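PDB 5TP4: amidase, hydantoinase/carbamoylase family from Burkholderia ambifaria, which probably hydrolyses N-carbamoyl-L-amino acids as a zinc-dependent amidase of the peptidase M20 family, binding two zinc ions per subunit. Local coordinates for residues A140-P144 with R164-I170; S66-G71 with C181-P187; L12-D16 with T405-N410; W57-M63 with L112-R116. The contacts are given in a common frame with arbitrary orientation. Where two conformers were deposited one is given. Numbering follows the deposited sequence.

Interaction 1: A140-P144 with R164-I170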
loop_
_atom_site.group_PDB
_atom_site.type_symbol
_atom_site.label_atom_id
_atom_site.label_comp_id
_atom_site.label_asym_id
_atom_site.label_seq_id
_atom_site.Cartn_x
_atom_site.Cartn_y
_atom_site.Cartn_z
ATOM N N ALA B 140 12.053 -7.793 20.325
ATOM C CA ALA B 140 10.594 -7.743 20.258
ATOM C C ALA B 140 10.003 -7.033 21.477
ATOM O O ALA B 140 9.247 -6.062 21.339
ATOM C CB ALA B 140 10.026 -9.167 20.137
ATOM N N ARG B 141 10.320 -7.520 22.680
ATOM C CA ARG B 141 9.789 -6.886 23.881
ATOM C C ARG B 141 10.489 -5.570 24.165
ATOM O O ARG B 141 9.836 -4.580 24.510
ATOM C CB ARG B 141 9.916 -7.818 25.081
ATOM C CG ARG B 141 9.366 -7.183 26.352
ATOM C CD ARG B 141 9.338 -8.132 27.505
ATOM N NE ARG B 141 8.863 -7.431 28.699
ATOM C CZ ARG B 141 9.059 -7.852 29.943
ATOM N NH1 ARG B 141 9.720 -8.984 30.164
ATOM N NH2 ARG B 141 8.603 -7.134 30.961
ATOM N N PHE B 142 11.810 -5.544 24.025
ATOM C CA PHE B 142 12.617 -4.350 24.214
ATOM C C PHE B 142 13.411 -4.085 22.945
ATOM O O PHE B 142 13.803 -5.015 22.244
ATOM C CB PHE B 142 13.592 -4.508 25.389
ATOM C CG PHE B 142 12.919 -4.781 26.726
ATOM C CD1 PHE B 142 12.398 -3.733 27.484
ATOM C CD2 PHE B 142 12.845 -6.078 27.236
ATOM C CE1 PHE B 142 11.794 -3.982 28.731
ATOM C CE2 PHE B 142 12.247 -6.328 28.460
ATOM C CZ PHE B 142 11.721 -5.280 29.213
ATOM N N ALA B 143 13.682 -2.802 22.676
ATOM C CA ALA B 143 14.605 -2.444 21.617
ATOM C C ALA B 143 15.980 -2.149 22.203
ATOM O O ALA B 143 16.084 -1.620 23.314
ATOM C CB ALA B 143 14.101 -1.214 20.852
ATOM N N PRO B 144 17.071 -2.458 21.492
ATOM C CA PRO B 144 17.119 -3.031 20.145
ATOM C C PRO B 144 17.209 -4.548 20.109
ATOM O O PRO B 144 17.303 -5.212 21.146
ATOM C CB PRO B 144 18.420 -2.451 19.585
ATOM C CG PRO B 144 19.332 -2.475 20.816
ATOM C CD PRO B 144 18.422 -2.113 21.982
ATOM N N ARG B 164 15.536 0.873 28.827
ATOM C CA ARG B 164 14.616 0.563 27.739
ATOM C C ARG B 164 13.306 0.040 28.307
ATOM O O ARG B 164 13.289 -0.750 29.257
ATOM C CB ARG B 164 15.237 -0.480 26.799
ATOM C CG ARG B 164 16.451 0.034 26.026
ATOM C CD ARG B 164 16.068 1.098 24.987
ATOM N NE ARG B 164 17.279 1.719 24.437
ATOM C CZ ARG B 164 17.662 1.634 23.168
ATOM N NH1 ARG B 164 16.913 0.987 22.284
ATOM N NH2 ARG B 164 18.783 2.220 22.775
ATOM N N GLN B 165 12.204 0.513 27.747
ATOM C CA GLN B 165 10.886 0.152 28.228
ATOM C C GLN B 165 10.177 -0.687 27.181
ATOM O O GLN B 165 10.346 -0.474 25.979
ATOM C CB GLN B 165 10.052 1.395 28.544
ATOM C CG GLN B 165 10.609 2.222 29.678
ATOM C CD GLN B 165 9.732 3.421 30.017
ATOM O OE1 GLN B 165 8.630 3.567 29.496
ATOM N NE2 GLN B 165 10.221 4.276 30.896
ATOM N N ASP B 166 9.375 -1.638 27.643
ATOM C CA ASP B 166 8.548 -2.395 26.718
ATOM C C ASP B 166 7.250 -1.625 26.460
ATOM O O ASP B 166 7.059 -0.509 26.947
ATOM C CB ASP B 166 8.307 -3.815 27.241
ATOM C CG ASP B 166 7.481 -3.864 28.535
ATOM O OD1 ASP B 166 6.821 -2.874 28.904
ATOM O OD2 ASP B 166 7.490 -4.931 29.186
ATOM N N ALA B 167 6.327 -2.237 25.711
ATOM C CA ALA B 167 5.084 -1.548 25.367
ATOM C C ALA B 167 4.228 -1.208 26.586
ATOM O O ALA B 167 3.378 -0.309 26.509
ATOM C CB ALA B 167 4.276 -2.398 24.391
ATOM N N GLU B 168 4.429 -1.897 27.705
ATOM C CA GLU B 168 3.681 -1.645 28.927
ATOM C C GLU B 168 4.375 -0.652 29.861
ATOM O O GLU B 168 3.863 -0.386 30.953
ATOM C CB GLU B 168 3.426 -2.971 29.652
ATOM C CG GLU B 168 2.393 -3.901 28.981
ATOM C CD GLU B 168 2.841 -4.491 27.637
ATOM O OE1 GLU B 168 2.186 -4.209 26.606
ATOM O OE2 GLU B 168 3.840 -5.244 27.607
ATOM N N GLY B 169 5.517 -0.093 29.459
ATOM C CA GLY B 169 6.226 0.872 30.271
ATOM C C GLY B 169 7.214 0.277 31.243
ATOM O O GLY B 169 7.878 1.034 31.969
ATOM N N ILE B 170 7.345 -1.045 31.270
ATOM C CA ILE B 170 8.252 -1.730 32.181
ATOM C C ILE B 170 9.678 -1.596 31.671
ATOM O O ILE B 170 9.949 -1.847 30.493
ATOM C CB ILE B 170 7.865 -3.206 32.300
ATOM C CG1 ILE B 170 6.445 -3.324 32.852
ATOM C CG2 ILE B 170 8.867 -3.961 33.156
ATOM C CD1 ILE B 170 5.919 -4.717 32.778
HETATM O O HOH W 1 7.100 -4.384 23.830
HETATM O O HOH W 2 12.400 -0.720 24.085
#
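A salt bridge joins the two loops: R141 NE and NH2 lie 2.9 and 3.0 Å from D166 OD2, with N-H...O angles of 154° and 142°. D166 OD1 closes an Asx turn by accepting from E168 N (2.8 Å), and also takes I170 N (3.0 Å). D166 thus braces its own type I turn, D166 to G169, while holding R141, whose NH1 is bound by A42 O. Water 1 links R141 O (2.8 Å) to A167 N (3.0 Å), and water 2 links A143 N to Q165 O, both at 2.8 Å. This ties the loop following E137 and E138, zinc ligands of this protein though without bound metal in this chain, to the connection between helices 158-163 and 172-179. The buried F142 packs against L172 and A175 of the latter helix. D166 CB makes an off-centre CH-pi contact, 4.3 Å from the F142 ring centroid. P144, preceded by a cis peptide bond, sets its CD over a face of the R164 guanidinium, 3.5 Å from R164 NH1.

Interaction 2: S66-G71 with C181-P187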
loop_
_atom_site.group_PDB
_atom_site.type_symbol
_atom_site.label_atom_id
_atom_site.label_comp_id
_atom_site.label_asym_id
_atom_site.label_seq_id
_atom_site.Cartn_x
_atom_site.Cartn_y
_atom_site.Cartn_z
ATOM N N SER B 66 26.352 -18.220 35.694
ATOM C CA SER B 66 26.188 -16.886 36.254
ATOM C C SER B 66 25.506 -16.012 35.210
ATOM O O SER B 66 25.491 -16.339 34.019
ATOM C CB SER B 66 27.540 -16.270 36.655
ATOM O OG SER B 66 28.343 -15.995 35.506
ATOM N N VAL B 67 24.950 -14.886 35.676
ATOM C CA VAL B 67 24.435 -13.834 34.803
ATOM C C VAL B 67 25.207 -12.553 35.074
ATOM O O VAL B 67 25.685 -12.313 36.190
ATOM C CB VAL B 67 22.920 -13.565 34.985
ATOM C CG1 VAL B 67 22.085 -14.684 34.363
ATOM C CG2 VAL B 67 22.573 -13.388 36.445
ATOM N N ASP B 68 25.360 -11.738 34.026
ATOM C CA ASP B 68 25.946 -10.414 34.202
ATOM C C ASP B 68 24.839 -9.397 34.456
ATOM O O ASP B 68 23.660 -9.751 34.584
ATOM C CB ASP B 68 26.836 -10.041 33.016
ATOM C CG ASP B 68 26.067 -9.814 31.708
ATOM O OD1 ASP B 68 24.823 -9.645 31.717
ATOM O OD2 ASP B 68 26.747 -9.823 30.657
ATOM N N ALA B 69 25.219 -8.107 34.504
ATOM C CA ALA B 69 24.326 -7.029 34.927
ATOM C C ALA B 69 23.210 -6.729 33.935
ATOM O O ALA B 69 22.301 -5.957 34.280
ATOM C CB ALA B 69 25.126 -5.746 35.202
ATOM N N VAL B 70 23.215 -7.343 32.749
ATOM C CA VAL B 70 22.093 -7.211 31.824
ATOM C C VAL B 70 21.449 -8.576 31.551
ATOM O O VAL B 70 20.658 -8.739 30.612
ATOM C CB VAL B 70 22.521 -6.484 30.531
ATOM C CG1 VAL B 70 23.321 -7.383 29.591
ATOM C CG2 VAL B 70 21.311 -5.879 29.809
ATOM N N GLY B 71 21.725 -9.563 32.402
ATOM C CA GLY B 71 21.038 -10.838 32.265
ATOM C C GLY B 71 21.661 -11.806 31.289
ATOM O O GLY B 71 21.097 -12.892 31.080
ATOM N N CYS B 181 17.315 -12.263 37.355
ATOM C CA CYS B 181 18.536 -12.550 36.623
ATOM C C CYS B 181 19.351 -11.286 36.359
ATOM O O CYS B 181 20.061 -11.193 35.357
ATOM C CB CYS B 181 18.216 -13.309 35.340
ATOM S SG CYS B 181 17.036 -12.503 34.280
ATOM N N ARG B 182 19.284 -10.316 37.265
ATOM C CA ARG B 182 20.201 -9.175 37.263
ATOM C C ARG B 182 21.473 -9.558 38.019
ATOM O O ARG B 182 21.503 -9.518 39.253
ATOM C CB ARG B 182 19.551 -7.958 37.915
ATOM C CG ARG B 182 20.307 -6.691 37.603
ATOM C CD ARG B 182 20.096 -5.603 38.606
ATOM N NE ARG B 182 18.808 -4.922 38.517
ATOM C CZ ARG B 182 18.611 -3.760 37.903
ATOM N NH1 ARG B 182 19.609 -3.160 37.262
ATOM N NH2 ARG B 182 17.408 -3.197 37.923
ATOM N N GLY B 183 22.528 -9.911 37.288
ATOM C CA GLY B 183 23.796 -10.203 37.928
ATOM C C GLY B 183 24.462 -8.924 38.391
ATOM O O GLY B 183 24.053 -7.811 38.041
ATOM N N THR B 184 25.483 -9.083 39.249
ATOM C CA THR B 184 26.231 -7.930 39.744
ATOM C C THR B 184 27.444 -7.598 38.884
ATOM O O THR B 184 27.961 -6.484 38.998
ATOM C CB THR B 184 26.698 -8.148 41.193
ATOM O OG1 THR B 184 27.396 -9.392 41.285
ATOM C CG2 THR B 184 25.516 -8.176 42.156
ATOM N N ARG B 185 27.876 -8.512 38.011
ATOM C CA ARG B 185 29.129 -8.353 37.276
ATOM C C ARG B 185 28.917 -7.487 36.036
ATOM O O ARG B 185 27.974 -7.705 35.283
ATOM C CB ARG B 185 29.655 -9.734 36.869
ATOM C CG ARG B 185 30.947 -9.727 36.080
ATOM C CD ARG B 185 31.446 -11.146 35.767
ATOM N NE ARG B 185 30.714 -11.789 34.675
ATOM C CZ ARG B 185 29.884 -12.823 34.821
ATOM N NH1 ARG B 185 29.675 -13.341 36.025
ATOM N NH2 ARG B 185 29.271 -13.350 33.763
ATOM N N ALA B 186 29.784 -6.493 35.833
ATOM C CA ALA B 186 29.646 -5.645 34.654
ATOM C C ALA B 186 29.790 -6.489 33.390
ATOM O O ALA B 186 30.678 -7.349 33.321
ATOM C CB ALA B 186 30.717 -4.548 34.656
ATOM N N PRO B 187 28.950 -6.277 32.369
ATOM C CA PRO B 187 29.083 -7.080 31.144
ATOM C C PRO B 187 30.382 -6.786 30.414
ATOM O O PRO B 187 30.895 -5.666 30.427
ATOM C CB PRO B 187 27.870 -6.667 30.301
ATOM C CG PRO B 187 26.888 -6.071 31.311
ATOM C CD PRO B 187 27.764 -5.403 32.330
HETATM O O HOH W 3 27.013 -11.511 38.252
HETATM O O HOH W 4 22.152 -4.128 36.417
#
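The contact is built on a type I beta turn, D68 to G71, which leaves the end of strand 64-67 and is gripped by the loop 181-187. G71 N donates to D68 O at 2.9 Å, and D68 OD1 accepts from V70 N at 3.0 Å in an Asx turn and also from N72 N. Two backbone hydrogen bonds cross the interface: G183 N to D68 O (2.9 Å, 139°) and A69 N to R185 O (2.9 Å, 134°). G183 CA approaches V67 O to 3.3 Å with 166° at the hydrogen, an approach open to G183 because it has no CB; one modelled there would clash with V67 O. The turn leads into strand 73-77, so loop 181-187 clasps a hairpin connection at the edge of the large sheet of this M20-family fold. C181, disulfide-bonded to C179, begins the segment; its CB meets V67 CG1 at 4.2 Å. R185 NH1 donates to S66 OG at 3.0 Å, with a guanidinium face over D68 CA. R182, salt-bridged to D177, reaches A69 O through water 4, 2.8 Å from R182 NH1 and A69 O. P187 CD packs on A69 CB at 3.9 Å.

Interaction 3: L12-D16 with T405-N410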
loop_
_atom_site.group_PDB
_atom_site.type_symbol
_atom_site.label_atom_id
_atom_site.label_comp_id
_atom_site.label_asym_id
_atom_site.label_seq_id
_atom_site.Cartn_x
_atom_site.Cartn_y
_atom_site.Cartn_z
ATOM N N LEU B 12 37.611 -37.199 14.167
ATOM C CA LEU B 12 36.168 -37.169 13.880
ATOM C C LEU B 12 35.352 -37.431 15.147
ATOM O O LEU B 12 34.426 -38.251 15.170
ATOM C CB LEU B 12 35.799 -38.161 12.775
ATOM C CG LEU B 12 36.404 -37.916 11.384
ATOM C CD1 LEU B 12 35.809 -38.863 10.351
ATOM C CD2 LEU B 12 36.241 -36.447 10.962
ATOM N N LEU B 13 35.724 -36.742 16.220
ATOM C CA LEU B 13 34.930 -36.796 17.439
ATOM C C LEU B 13 33.524 -36.298 17.142
ATOM O O LEU B 13 33.354 -35.206 16.591
ATOM C CB LEU B 13 35.581 -35.923 18.516
ATOM C CG LEU B 13 34.915 -35.920 19.887
ATOM C CD1 LEU B 13 35.074 -37.283 20.558
ATOM C CD2 LEU B 13 35.532 -34.809 20.739
ATOM N N GLU B 14 32.504 -37.093 17.515
ATOM C CA GLU B 14 31.114 -36.773 17.211
ATOM C C GLU B 14 30.291 -36.570 18.476
ATOM O O GLU B 14 30.608 -37.108 19.544
ATOM C CB GLU B 14 30.465 -37.884 16.395
ATOM C CG GLU B 14 31.065 -38.040 15.036
ATOM C CD GLU B 14 30.303 -39.017 14.169
ATOM O OE1 GLU B 14 29.304 -39.592 14.648
ATOM O OE2 GLU B 14 30.706 -39.199 13.000
ATOM N N ILE B 15 29.203 -35.801 18.341
ATOM C CA ILE B 15 28.258 -35.617 19.445
ATOM C C ILE B 15 27.243 -36.754 19.534
ATOM O O ILE B 15 27.228 -37.685 18.708
ATOM C CB ILE B 15 27.507 -34.285 19.312
ATOM C CG1 ILE B 15 26.601 -34.327 18.066
ATOM C CG2 ILE B 15 28.534 -33.124 19.280
ATOM C CD1 ILE B 15 25.327 -33.504 18.238
ATOM N N ASP B 16 26.376 -36.668 20.541
ATOM C CA ASP B 16 25.230 -37.561 20.689
ATOM C C ASP B 16 24.045 -36.833 20.067
ATOM O O ASP B 16 23.409 -36.000 20.708
ATOM C CB ASP B 16 24.992 -37.889 22.160
ATOM C CG ASP B 16 23.904 -38.935 22.358
ATOM O OD1 ASP B 16 22.987 -39.064 21.500
ATOM O OD2 ASP B 16 23.957 -39.613 23.392
ATOM N N THR B 405 26.441 -29.580 14.616
ATOM C CA THR B 405 27.066 -29.576 15.934
ATOM C C THR B 405 28.396 -30.331 15.936
ATOM O O THR B 405 29.315 -29.950 16.674
ATOM C CB THR B 405 26.104 -30.139 16.967
ATOM O OG1 THR B 405 24.839 -29.497 16.797
ATOM C CG2 THR B 405 26.572 -29.862 18.405
ATOM N N ASN B 406 28.529 -31.385 15.129
ATOM C CA ASN B 406 29.844 -32.004 14.937
ATOM C C ASN B 406 30.855 -30.995 14.414
ATOM O O ASN B 406 32.020 -30.992 14.840
ATOM C CB ASN B 406 29.752 -33.188 13.985
ATOM C CG ASN B 406 29.098 -34.392 14.630
ATOM O OD1 ASN B 406 29.061 -34.513 15.864
ATOM N ND2 ASN B 406 28.610 -35.315 13.798
ATOM N N VAL B 407 30.432 -30.133 13.481
ATOM C CA VAL B 407 31.339 -29.109 12.961
ATOM C C VAL B 407 31.653 -28.088 14.042
ATOM O O VAL B 407 32.817 -27.704 14.239
ATOM C CB VAL B 407 30.734 -28.441 11.712
ATOM C CG1 VAL B 407 31.520 -27.166 11.356
ATOM C CG2 VAL B 407 30.763 -29.430 10.531
ATOM N N LEU B 408 30.627 -27.633 14.769
ATOM C CA LEU B 408 30.848 -26.686 15.861
ATOM C C LEU B 408 31.824 -27.255 16.873
ATOM O O LEU B 408 32.768 -26.582 17.303
ATOM C CB LEU B 408 29.522 -26.359 16.543
ATOM C CG LEU B 408 29.607 -25.398 17.757
ATOM C CD1 LEU B 408 30.040 -23.996 17.237
ATOM C CD2 LEU B 408 28.269 -25.337 18.475
ATOM N N LEU B 409 31.610 -28.511 17.257
ATOM C CA LEU B 409 32.458 -29.146 18.257
ATOM C C LEU B 409 33.907 -29.136 17.825
ATOM O O LEU B 409 34.808 -28.862 18.628
ATOM C CB LEU B 409 31.993 -30.594 18.461
ATOM C CG LEU B 409 32.936 -31.554 19.179
ATOM C CD1 LEU B 409 33.053 -31.187 20.680
ATOM C CD2 LEU B 409 32.389 -32.989 19.022
ATOM N N ASN B 410 34.163 -29.507 16.570
ATOM C CA ASN B 410 35.548 -29.698 16.183
ATOM C C ASN B 410 36.223 -28.378 15.848
ATOM O O ASN B 410 37.440 -28.257 16.029
ATOM C CB ASN B 410 35.638 -30.692 15.026
ATOM C CG ASN B 410 35.567 -32.118 15.514
ATOM O OD1 ASN B 410 36.590 -32.701 15.854
ATOM N ND2 ASN B 410 34.334 -32.675 15.625
HETATM O O HOH W 5 27.220 -37.876 15.069
#
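The irregular segment 12-16, which leads to the D16 N-cap of helix 17-28, is pinned to helix 398-416 by two asparagines one helical turn apart, N406 and N410, whose side chains pair with the backbone at I15 N and L13 O. I15 N donates to N406 OD1 at 2.8 Å and 169°, and L13 O accepts from N410 ND2 at 2.9 Å and 158°. The N410 amide nitrogen has two acceptors, since N410 ND2 also donates to N406 O in its own helix (3.0 Å, 174°). Water 5 accepts from N406 ND2 at 3.2 Å and donates to E14 OE1 at 2.7 Å, so the E14 carboxylate is joined to the helix through solvent.

Neighbouring residues complete the polar groups: N410 OD1 accepts from H7 NE2, N406 ND2 is bonded to Y355 OH, and T405 OG1 is bonded to V401 O and Y106 OH. Both asparagine amides are therefore used at the nitrogen and the oxygen. D16 OD1 caps R19 N, while D16 N donates to E113 OE2 of helix 105-121. Beside the two asparagine bonds, L409 CD2 packs 4.0 Å from L13 CG and 3.9 Å from I15 CG2, and T405 CB packs against I15 CD1 at 3.7 Å.

Interaction 4: W57-M63 with L112-R116. With EDO (1,2-ethanediol), chain U.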
loop_
_atom_site.group_PDB
_atom_site.type_symbol
_atom_site.label_atom_id
_atom_site.label_comp_id
_atom_site.label_asym_id
_atom_site.label_seq_id
_atom_site.Cartn_x
_atom_site.Cartn_y
_atom_site.Cartn_z
ATOM N N TRP B 57 20.651 -27.868 33.301
ATOM C CA TRP B 57 21.386 -28.808 32.462
ATOM C C TRP B 57 22.882 -28.528 32.502
ATOM O O TRP B 57 23.694 -29.458 32.586
ATOM C CB TRP B 57 20.885 -28.714 31.025
ATOM C CG TRP B 57 19.528 -29.301 30.850
ATOM C CD1 TRP B 57 18.896 -30.134 31.688
ATOM C CD2 TRP B 57 18.668 -29.112 29.717
ATOM N NE1 TRP B 57 17.654 -30.491 31.162
ATOM C CE2 TRP B 57 17.500 -29.863 29.950
ATOM C CE3 TRP B 57 18.769 -28.360 28.540
ATOM C CZ2 TRP B 57 16.443 -29.897 29.037
ATOM C CZ3 TRP B 57 17.724 -28.399 27.632
ATOM C CH2 TRP B 57 16.570 -29.161 27.897
ATOM N N CYS B 58 23.262 -27.250 32.442
ATOM C CA CYS B 58 24.684 -26.910 32.463
ATOM C C CYS B 58 25.336 -27.329 33.764
ATOM O O CYS B 58 26.447 -27.880 33.761
ATOM C CB CYS B 58 24.878 -25.413 32.257
ATOM S SG CYS B 58 24.525 -24.885 30.572
ATOM N N ARG B 59 24.667 -27.066 34.895
ATOM C CA ARG B 59 25.226 -27.464 36.178
ATOM C C ARG B 59 25.305 -28.978 36.295
ATOM O O ARG B 59 26.265 -29.504 36.868
ATOM C CB ARG B 59 24.398 -26.871 37.318
ATOM C CG ARG B 59 24.454 -25.349 37.367
ATOM C CD ARG B 59 23.838 -24.845 38.696
ATOM N NE ARG B 59 23.477 -23.429 38.597
ATOM C CZ ARG B 59 22.261 -23.008 38.261
ATOM N NH1 ARG B 59 21.304 -23.899 38.038
ATOM N NH2 ARG B 59 22.002 -21.712 38.169
ATOM N N ASP B 60 24.316 -29.692 35.746
ATOM C CA ASP B 60 24.371 -31.152 35.723
ATOM C C ASP B 60 25.521 -31.657 34.864
ATOM O O ASP B 60 25.984 -32.779 35.072
ATOM C CB ASP B 60 23.057 -31.748 35.188
ATOM C CG ASP B 60 21.860 -31.513 36.121
ATOM O OD1 ASP B 60 22.065 -31.306 37.344
ATOM O OD2 ASP B 60 20.714 -31.545 35.609
ATOM N N ALA B 61 25.989 -30.854 33.917
ATOM C CA ALA B 61 27.150 -31.173 33.093
ATOM C C ALA B 61 28.446 -30.643 33.709
ATOM O O ALA B 61 29.482 -30.584 33.033
ATOM C CB ALA B 61 26.977 -30.600 31.681
ATOM N N GLY B 62 28.400 -30.232 34.966
ATOM C CA GLY B 62 29.610 -29.883 35.691
ATOM C C GLY B 62 30.042 -28.454 35.532
ATOM O O GLY B 62 31.132 -28.095 35.997
ATOM N N MET B 63 29.224 -27.618 34.916
ATOM C CA MET B 63 29.549 -26.223 34.647
ATOM C C MET B 63 29.114 -25.326 35.806
ATOM O O MET B 63 28.231 -25.674 36.591
ATOM C CB MET B 63 28.859 -25.763 33.366
ATOM C CG MET B 63 29.146 -26.679 32.159
ATOM S SD MET B 63 28.365 -26.072 30.671
ATOM C CE MET B 63 29.667 -25.024 30.009
ATOM N N LEU B 112 25.690 -26.756 24.770
ATOM C CA LEU B 112 25.547 -27.724 25.855
ATOM C C LEU B 112 25.943 -29.119 25.387
ATOM O O LEU B 112 26.614 -29.863 26.107
ATOM C CB LEU B 112 24.111 -27.715 26.383
ATOM C CG LEU B 112 23.763 -28.786 27.429
ATOM C CD1 LEU B 112 24.556 -28.606 28.735
ATOM C CD2 LEU B 112 22.248 -28.715 27.715
ATOM N N GLU B 113 25.540 -29.500 24.174
ATOM C CA GLU B 113 25.891 -30.842 23.733
ATOM C C GLU B 113 27.396 -30.959 23.510
ATOM O O GLU B 113 27.979 -32.014 23.772
ATOM C CB GLU B 113 25.091 -31.221 22.475
ATOM C CG GLU B 113 25.529 -32.536 21.784
ATOM C CD GLU B 113 25.459 -33.746 22.708
ATOM O OE1 GLU B 113 24.571 -33.770 23.592
ATOM O OE2 GLU B 113 26.300 -34.676 22.540
ATOM N N VAL B 114 28.043 -29.890 23.031
ATOM C CA VAL B 114 29.501 -29.885 22.960
ATOM C C VAL B 114 30.107 -30.242 24.311
ATOM O O VAL B 114 30.984 -31.107 24.416
ATOM C CB VAL B 114 30.007 -28.523 22.453
ATOM C CG1 VAL B 114 31.514 -28.381 22.684
ATOM C CG2 VAL B 114 29.693 -28.411 20.960
ATOM N N VAL B 115 29.633 -29.599 25.368
ATOM C CA VAL B 115 30.178 -29.872 26.692
ATOM C C VAL B 115 29.858 -31.300 27.128
ATOM O O VAL B 115 30.727 -32.002 27.659
ATOM C CB VAL B 115 29.663 -28.838 27.693
ATOM C CG1 VAL B 115 29.997 -29.273 29.159
ATOM C CG2 VAL B 115 30.314 -27.469 27.375
ATOM N N ARG B 116 28.627 -31.760 26.900
ATOM C CA ARG B 116 28.272 -33.115 27.317
ATOM C C ARG B 116 29.128 -34.141 26.594
ATOM O O ARG B 116 29.539 -35.152 27.181
ATOM C CB ARG B 116 26.796 -33.397 27.038
ATOM C CG ARG B 116 25.849 -32.623 27.945
ATOM C CD ARG B 116 24.390 -32.796 27.465
ATOM N NE ARG B 116 23.449 -32.391 28.509
ATOM C CZ ARG B 116 22.129 -32.460 28.368
ATOM N NH1 ARG B 116 21.613 -32.869 27.206
ATOM N NH2 ARG B 116 21.329 -32.129 29.382
HETATM C C1 EDO U . 34.330 -27.174 35.563
HETATM O O1 EDO U . 33.905 -27.595 34.258
HETATM C C2 EDO U . 33.596 -25.894 35.919
HETATM O O2 EDO U . 34.302 -24.830 35.280
HETATM O O HOH W 6 23.480 -31.962 31.410
#
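The C-terminal end of helix 45-60 packs here against helix 105-121 and closes in a Schellman motif, with no direct hydrogen bond between the segments. W57 CB rests on L112 CD2 at 3.6 Å, and R116 NH2 lies over a face of the indole, 3.7 Å from W57 CG. The cation-pi geometry is long, R116 CZ being 5.1 Å from the centroid of the five-membered ring, so any attraction is weak. Water 6 spans the same pair, donating to W57 O (2.8 Å) and accepting from R116 NE (2.9 Å). C58 SG meets L112 CD1 at 4.1 Å. A61, the first residue to leave helical angles, places its CB 4.3 Å from L112 CD1 and 4.2 Å from V115 CG1, while its carbonyl O accepts from N119 ND2. G62, the C-prime residue with phi 88°, completes the Schellman pattern: G62 N donates to R59 O and M63 N to C58 O, both at 3.0 Å. A 1,2-ethanediol, probably from crystallisation, reaches G62 O by a weak bond from O1 at 3.3 Å. The chain then turns toward strand 64-67, and M63, near I131 and A75 of the sheet, brings its CE to V115 CG2 at 3.7 Å.

How the interactions relate
From the N terminus, interaction 3 closes the widest loop, bringing segment 12-16 to helix 398-416 near the C terminus and enclosing the other three contacts in sequence. Interaction 4 spans a shorter loop between helices 45-60 and 105-121. Interaction 2 starts on the strand that follows helix 45-60 and ends at 181-187, tying the sheet edge to the loop after helix 172-179, so it crosses interaction 4 and encloses interaction 1, which itself follows interaction 4 in series and joins two loops. Interactions 3 and 4 touch through E113 and V114 of helix 105-121, V114 CG1 packing on L409 CD1 (3.8 Å). Interaction 1 lies about 38 Å from interaction 3, centre to centre, across the chain's centre.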